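CghA (Chaetomium globosum, PDB 6KBC) is a two-domain, beta-rich protein with both domains in the calycin clan and holds the ligand WK1 in a pocket. Local coordinates at residues T48-A53 with T63-R68; R78-A83 with S92-V97. One frame throughout, in Å; residues are numbered along the deposited sequence.

Interaction 1. Residues T48-A53 with T63-R68. With WK1 ((2S)-3-[(2S,4E)-4-[[(1R,2S,4aR,6S,8R,8aS)-2-[(E)-but-2-en-2-yl]-6,8-dimethyl-1,2,4a,5,6,7,8,8a-octahydronaphthalen-1-yl]-oxidanyl-methylidene]-3,5-bis(oxidanylidene)pyrrolidin-2-yl]-2-methyl-2-oxidanyl-propanoic acid), chain B.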
# COMPACT_ATOMS: atom_id res chain seq x y z
N THR A 48 -6.96 2.64 -6.71
CA THR A 48 -5.52 2.67 -6.46
C THR A 48 -4.90 1.37 -6.92
O THR A 48 -5.40 0.28 -6.60
CB THR A 48 -5.22 2.91 -4.97
OG1 THR A 48 -5.97 4.04 -4.51
CG2 THR A 48 -3.73 3.17 -4.77
N TRP A 49 -3.82 1.48 -7.69
CA TRP A 49 -2.93 0.37 -8.01
C TRP A 49 -1.57 0.74 -7.45
O TRP A 49 -0.97 1.72 -7.88
CB TRP A 49 -2.84 0.13 -9.52
CG TRP A 49 -4.14 -0.27 -10.17
CD1 TRP A 49 -4.51 -1.54 -10.54
CD2 TRP A 49 -5.23 0.58 -10.51
NE1 TRP A 49 -5.76 -1.51 -11.10
CE2 TRP A 49 -6.22 -0.23 -11.09
CE3 TRP A 49 -5.46 1.95 -10.38
CZ2 TRP A 49 -7.43 0.29 -11.54
CZ3 TRP A 49 -6.66 2.47 -10.83
CH2 TRP A 49 -7.63 1.64 -11.40
N LEU A 50 -1.09 -0.03 -6.47
CA LEU A 50 0.15 0.28 -5.79
C LEU A 50 1.22 -0.74 -6.14
O LEU A 50 0.96 -1.95 -6.12
CB LEU A 50 -0.04 0.31 -4.26
CG LEU A 50 1.18 0.55 -3.35
CD1 LEU A 50 0.73 1.27 -2.07
CD2 LEU A 50 1.92 -0.76 -3.00
N PHE A 51 2.43 -0.26 -6.41
CA PHE A 51 3.58 -1.12 -6.69
C PHE A 51 4.75 -0.59 -5.89
O PHE A 51 5.01 0.61 -5.90
CB PHE A 51 3.96 -1.13 -8.18
CG PHE A 51 2.84 -1.54 -9.11
CD1 PHE A 51 1.88 -0.62 -9.49
CD2 PHE A 51 2.78 -2.83 -9.61
CE1 PHE A 51 0.85 -1.00 -10.36
CE2 PHE A 51 1.75 -3.21 -10.48
CZ PHE A 51 0.79 -2.29 -10.85
N ASP A 52 5.49 -1.47 -5.21
CA ASP A 52 6.61 -0.96 -4.45
C ASP A 52 7.78 -1.94 -4.50
O ASP A 52 7.68 -3.05 -5.02
CB ASP A 52 6.24 -0.66 -2.98
CG ASP A 52 5.67 -1.86 -2.25
OD1 ASP A 52 6.00 -3.01 -2.65
OD2 ASP A 52 4.91 -1.66 -1.27
N ALA A 53 8.89 -1.49 -3.93
CA ALA A 53 10.10 -2.29 -3.90
C ALA A 53 10.99 -1.71 -2.82
O ALA A 53 11.06 -0.50 -2.67
CB ALA A 53 10.81 -2.25 -5.25
N THR A 63 8.01 3.46 -3.93
CA THR A 63 6.61 3.10 -4.01
C THR A 63 5.94 4.07 -4.97
O THR A 63 6.29 5.25 -5.03
CB THR A 63 5.93 3.11 -2.63
OG1 THR A 63 4.61 2.55 -2.75
CG2 THR A 63 5.83 4.53 -2.06
N VAL A 64 5.00 3.55 -5.74
CA VAL A 64 4.17 4.36 -6.61
C VAL A 64 2.74 3.90 -6.43
O VAL A 64 2.47 2.69 -6.35
CB VAL A 64 4.63 4.25 -8.09
CG1 VAL A 64 4.65 2.79 -8.53
CG2 VAL A 64 3.74 5.08 -8.99
N SER A 65 1.82 4.85 -6.32
CA SER A 65 0.40 4.55 -6.34
C SER A 65 -0.17 5.22 -7.58
O SER A 65 -0.01 6.44 -7.75
CB SER A 65 -0.31 5.04 -5.07
OG SER A 65 0.05 4.22 -3.97
N PHE A 66 -0.77 4.43 -8.46
CA PHE A 66 -1.52 4.95 -9.59
C PHE A 66 -2.95 5.21 -9.12
O PHE A 66 -3.65 4.28 -8.71
CB PHE A 66 -1.51 3.97 -10.75
CG PHE A 66 -0.14 3.75 -11.35
CD1 PHE A 66 0.73 2.84 -10.80
CD2 PHE A 66 0.26 4.46 -12.48
CE1 PHE A 66 2.00 2.62 -11.36
CE2 PHE A 66 1.52 4.25 -13.05
CZ PHE A 66 2.39 3.33 -12.48
N PHE A 67 -3.36 6.48 -9.18
CA PHE A 67 -4.63 6.92 -8.63
C PHE A 67 -5.60 7.32 -9.74
O PHE A 67 -5.22 7.99 -10.70
CB PHE A 67 -4.45 8.13 -7.72
CG PHE A 67 -3.86 7.82 -6.37
CD1 PHE A 67 -4.44 6.87 -5.54
CD2 PHE A 67 -2.76 8.52 -5.91
CE1 PHE A 67 -3.91 6.61 -4.28
CE2 PHE A 67 -2.22 8.27 -4.65
CZ PHE A 67 -2.80 7.31 -3.84
N ARG A 68 -6.86 6.90 -9.58
CA ARG A 68 -8.01 7.58 -10.15
C ARG A 68 -8.85 8.05 -8.97
O ARG A 68 -9.48 7.23 -8.29
CB ARG A 68 -8.82 6.66 -11.07
CG ARG A 68 -8.13 6.27 -12.37
CD ARG A 68 -8.95 5.19 -13.02
NE ARG A 68 -8.54 4.92 -14.40
CZ ARG A 68 -9.26 4.19 -15.24
NH1 ARG A 68 -10.42 3.68 -14.83
NH2 ARG A 68 -8.84 3.97 -16.48
O WK1 B . 1.57 12.14 -2.02
C17 WK1 B . 2.10 11.08 -1.82
O1 WK1 B . 3.12 10.75 -2.35
C19 WK1 B . 1.49 10.12 -0.87
O2 WK1 B . 0.40 10.65 -0.20
C18 WK1 B . 2.50 9.80 0.19
C20 WK1 B . 1.07 8.98 -1.74
C22 WK1 B . 0.79 7.77 -0.94
N WK1 B . 0.54 6.53 -1.65
C21 WK1 B . -0.51 5.92 -1.12
O5 WK1 B . -0.95 4.76 -1.55
C23 WK1 B . -0.30 7.82 -0.00
O4 WK1 B . -0.53 8.78 0.87
C24 WK1 B . -1.15 6.68 -0.03
C16 WK1 B . -2.31 6.41 0.81
O3 WK1 B . -2.61 7.29 1.70
C9 WK1 B . -3.02 5.13 0.74
C8 WK1 B . -2.13 4.27 1.68
C12 WK1 B . -0.62 4.44 1.63
C13 WK1 B . 0.16 3.67 0.92
C90 WK1 B . 1.64 3.88 0.89
C14 WK1 B . 0.02 5.53 2.42
C7 WK1 B . -2.50 4.44 3.12
C6 WK1 B . -3.75 4.28 3.47
C3 WK1 B . -4.76 4.21 2.37
C4 WK1 B . -4.46 5.15 1.22
C5 WK1 B . -5.38 4.75 0.08
C11 WK1 B . -5.28 5.75 -1.03
C2 WK1 B . -6.21 4.26 2.79
C1 WK1 B . -6.96 3.64 1.66
C10 WK1 B . -8.40 3.38 1.92
C WK1 B . -6.83 4.55 0.48
O HOH W 1 4.38 0.95 -0.70

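Interaction 2. Residues R78-A83 with S92-V97. With WK1 ((2S)-3-[(2S,4E)-4-[[(1R,2S,4aR,6S,8R,8aS)-2-[(E)-but-2-en-2-yl]-6,8-dimethyl-1,2,4a,5,6,7,8,8a-octahydronaphthalen-1-yl]-oxidanyl-methylidene]-3,5-bis(oxidanylidene)pyrrolidin-2-yl]-2-methyl-2-oxidanyl-propanoic acid), chain B.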
# COMPACT_ATOMS: atom_id res chain seq x y z
N ARG A 78 -3.22 10.36 -11.44
CA ARG A 78 -2.04 10.73 -10.69
C ARG A 78 -1.26 9.46 -10.40
O ARG A 78 -1.86 8.44 -10.02
CB ARG A 78 -2.49 11.43 -9.40
CG ARG A 78 -1.47 12.10 -8.54
CD ARG A 78 -2.23 12.63 -7.33
NE ARG A 78 -3.25 13.62 -7.69
CZ ARG A 78 -3.04 14.92 -7.82
NH1 ARG A 78 -1.85 15.45 -7.57
NH2 ARG A 78 -4.04 15.72 -8.16
N ALA A 79 0.04 9.50 -10.62
CA ALA A 79 0.95 8.46 -10.13
C ALA A 79 1.75 9.13 -9.03
O ALA A 79 2.56 10.02 -9.31
CB ALA A 79 1.85 7.91 -11.23
N ALA A 80 1.48 8.75 -7.79
CA ALA A 80 2.17 9.35 -6.65
C ALA A 80 3.39 8.50 -6.35
O ALA A 80 3.26 7.30 -6.06
CB ALA A 80 1.26 9.43 -5.42
N ILE A 81 4.57 9.12 -6.40
CA ILE A 81 5.83 8.39 -6.34
C ILE A 81 6.64 8.85 -5.14
O ILE A 81 6.77 10.05 -4.89
CB ILE A 81 6.66 8.59 -7.63
CG1 ILE A 81 5.87 8.14 -8.85
CG2 ILE A 81 7.96 7.80 -7.53
CD1 ILE A 81 6.33 8.81 -10.15
N ASN A 82 7.21 7.88 -4.43
CA ASN A 82 8.13 8.19 -3.34
C ASN A 82 9.34 7.28 -3.44
O ASN A 82 9.20 6.08 -3.69
CB ASN A 82 7.45 8.01 -1.98
CG ASN A 82 6.39 9.05 -1.73
OD1 ASN A 82 6.69 10.16 -1.31
ND2 ASN A 82 5.13 8.71 -2.04
N ALA A 83 10.51 7.84 -3.19
CA ALA A 83 11.75 7.09 -3.28
C ALA A 83 12.68 7.53 -2.16
O ALA A 83 12.70 8.71 -1.80
CB ALA A 83 12.43 7.30 -4.65
N SER A 92 10.01 12.71 -3.91
CA SER A 92 8.56 12.55 -3.90
C SER A 92 7.98 13.50 -4.92
O SER A 92 8.18 14.71 -4.83
CB SER A 92 7.97 12.85 -2.51
OG SER A 92 8.46 11.93 -1.53
N GLN A 93 7.26 12.94 -5.89
CA GLN A 93 6.56 13.77 -6.85
C GLN A 93 5.31 13.05 -7.30
O GLN A 93 5.25 11.81 -7.28
CB GLN A 93 7.43 14.10 -8.07
CG GLN A 93 8.51 15.14 -7.83
CD GLN A 93 9.18 15.55 -9.12
OE1 GLN A 93 8.58 15.45 -10.20
NE2 GLN A 93 10.42 16.00 -9.03
N HIS A 94 4.31 13.83 -7.68
CA HIS A 94 3.15 13.33 -8.40
C HIS A 94 3.34 13.60 -9.88
O HIS A 94 3.76 14.69 -10.27
CB HIS A 94 1.88 14.02 -7.92
CG HIS A 94 1.53 13.73 -6.49
ND1 HIS A 94 0.46 14.32 -5.85
CD2 HIS A 94 2.10 12.90 -5.59
CE1 HIS A 94 0.39 13.87 -4.61
NE2 HIS A 94 1.37 13.00 -4.43
N LEU A 95 3.05 12.59 -10.69
CA LEU A 95 2.88 12.77 -12.12
C LEU A 95 1.38 12.89 -12.35
O LEU A 95 0.66 11.89 -12.34
CB LEU A 95 3.47 11.60 -12.89
CG LEU A 95 4.93 11.28 -12.60
CD1 LEU A 95 5.38 10.10 -13.45
CD2 LEU A 95 5.78 12.50 -12.85
N VAL A 96 0.90 14.11 -12.52
CA VAL A 96 -0.50 14.36 -12.80
C VAL A 96 -0.68 14.36 -14.31
O VAL A 96 0.01 15.10 -15.03
CB VAL A 96 -0.95 15.70 -12.19
CG1 VAL A 96 -2.46 15.86 -12.35
CG2 VAL A 96 -0.54 15.78 -10.72
N VAL A 97 -1.60 13.53 -14.80
CA VAL A 97 -1.76 13.31 -16.24
C VAL A 97 -3.23 13.48 -16.60
O VAL A 97 -4.12 13.32 -15.75
CB VAL A 97 -1.24 11.92 -16.66
CG1 VAL A 97 0.25 11.79 -16.35
CG2 VAL A 97 -2.04 10.81 -15.99
O WK1 B . 1.57 12.14 -2.02
C17 WK1 B . 2.10 11.08 -1.82
O1 WK1 B . 3.12 10.75 -2.35
C19 WK1 B . 1.49 10.12 -0.87
O2 WK1 B . 0.40 10.65 -0.20
C18 WK1 B . 2.50 9.80 0.19
C20 WK1 B . 1.07 8.98 -1.74
C22 WK1 B . 0.79 7.77 -0.94
N WK1 B . 0.54 6.53 -1.65
C21 WK1 B . -0.51 5.92 -1.12
O5 WK1 B . -0.95 4.76 -1.55
C23 WK1 B . -0.30 7.82 -0.00
O4 WK1 B . -0.53 8.78 0.87
C24 WK1 B . -1.15 6.68 -0.03
C16 WK1 B . -2.31 6.41 0.81
O3 WK1 B . -2.61 7.29 1.70
C9 WK1 B . -3.02 5.13 0.74
C8 WK1 B . -2.13 4.27 1.68
C12 WK1 B . -0.62 4.44 1.63
C13 WK1 B . 0.16 3.67 0.92
C90 WK1 B . 1.64 3.88 0.89
C14 WK1 B . 0.02 5.53 2.42
C7 WK1 B . -2.50 4.44 3.12
C6 WK1 B . -3.75 4.28 3.47
C3 WK1 B . -4.76 4.21 2.37
C4 WK1 B . -4.46 5.15 1.22
C5 WK1 B . -5.38 4.75 0.08
C11 WK1 B . -5.28 5.75 -1.03
C2 WK1 B . -6.21 4.26 2.79
C1 WK1 B . -6.96 3.64 1.66
C10 WK1 B . -8.40 3.38 1.92
C WK1 B . -6.83 4.55 0.48

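Interaction 1. Residues T48-A53 with T63-R68
Asp52 OD2 accepts a hydrogen bond from a water at 2.7 Å, and that water lies 2.6 Å from Thr63 OG1, so it bridges the two facing side chains. OD2 also takes a salt bridge from Arg246 of strand 239-249, in the other sheet system of the chain, while OD1 receives the backbone N-H of Gly225, so that both carboxylate oxygens are occupied and the acid links the hairpin to the second half of the protein.

Further along the same face, Ser65 OG donates to WK1 O5 at 2.7 Å. Its chi1 of -72° sets OG anti to the carbonyl carbon and beside the backbone N, where it meets O5. Leu50 CD1 packs beside that hydroxyl and also touches the ligand. The Phe67 ring is met in two ways: Thr48 OG1 lies in its plane at the edge, 3.3 Å from CE1, while Ser65 CB sits over one face, offset toward the rim. Phe67 CZ comes near C21 and O5 of WK1, and CE1 lies 3.6 Å from WK1 C11.

Strands 46-54 and 60-69 form an antiparallel beta hairpin, and Thr48, Leu50, Ser65 and Phe67 on this face line the ligand pocket. Trp49 pairs with Phe66, and Phe51 with Val64, through reciprocal N-H to O bonds, all close to straight.

On the other face the side chains are aromatic and aliphatic. Phe66 O takes the N-H of Trp49 at 3.0 Å and also lies in the indole plane at its edge, 3.4 Å from CE3. Phe51 and Phe66 meet rim to rim, CD1 to CE1 at 3.7 Å, with planes 87° apart. Phe135 packs against these three rings, stacked on Trp49 and edge-to-face with Phe66.

Interaction 2. Residues R78-A83 with S92-V97
Two side-chain hydrogen bonds cross between the strands. Arg78 NH1 donates to His94 ND1 at 3.1 Å, with an angle of 151° at the hydrogen, and each atom lies somewhat out of the plane of the other's flat group. The arginine chain bends at chi3 (-62°), where NE leaves the extended line. Its NH2 is bound to Ala75 O in a nearby loop. At the other end of the pairing, Ser92 OG donates to Asn82 OD1 in a short bond of 2.5 Å, which helps to fix the rotation of the amide.

Both groups hold WK1 by their remaining polar atoms. His94 NE2 donates to WK1 O at 2.6 Å, in the plane of the imidazole, and Asn82 ND2 donates to O1 at 2.9 Å. The two oxygens of one carboxyl group are thus taken by neighbouring strands. Arg78 and Ser92, as second-shell residues, probably help to orient His94 and Asn82.

Van der Waals contacts fill in around these bonds. Val96 CG2 lies over one face of the Arg78 guanidinium, 3.4 Å from NH1, and Ala80 CB packs 3.6 Å from His94 CD2. On the other face of the sheet the contact is apolar, Ile81 CD1 meeting Leu95 CD1 at 3.7 Å.

The backbone contributes four hydrogen bonds, reciprocal between Ala79 and Leu95 and between Ile81 and Gln93. This is the ladder of an antiparallel beta hairpin, strands 77-85 and 90-96, whose one face supplies two of the groups that bind the carboxyl group in the ligand pocket.

How the interactions relate
The two hairpins follow each other in the chain and become one run of sheet where strands 60-69 and 77-85 meet: probable hydrogen bonds join Ser65 O to Ala80 N and Phe67 N to Arg78 O. Interaction 1 is almost wholly buried and nearer the centre of the chain; interaction 2 lies farther out, with Ser92 and Val96 exposed. Chemistry follows place. Interaction 1 packs aromatic rings on the face away from WK1. In interaction 2 direct side-chain hydrogen bonds join the strands on the face of Asn82 and His94, and the opposite face carries aliphatic Ala79, Ile81 and Leu95. Polar bonds reach WK1 O5 from interaction 1, which also packs on ligand carbons, and the carboxyl oxygens from interaction 2.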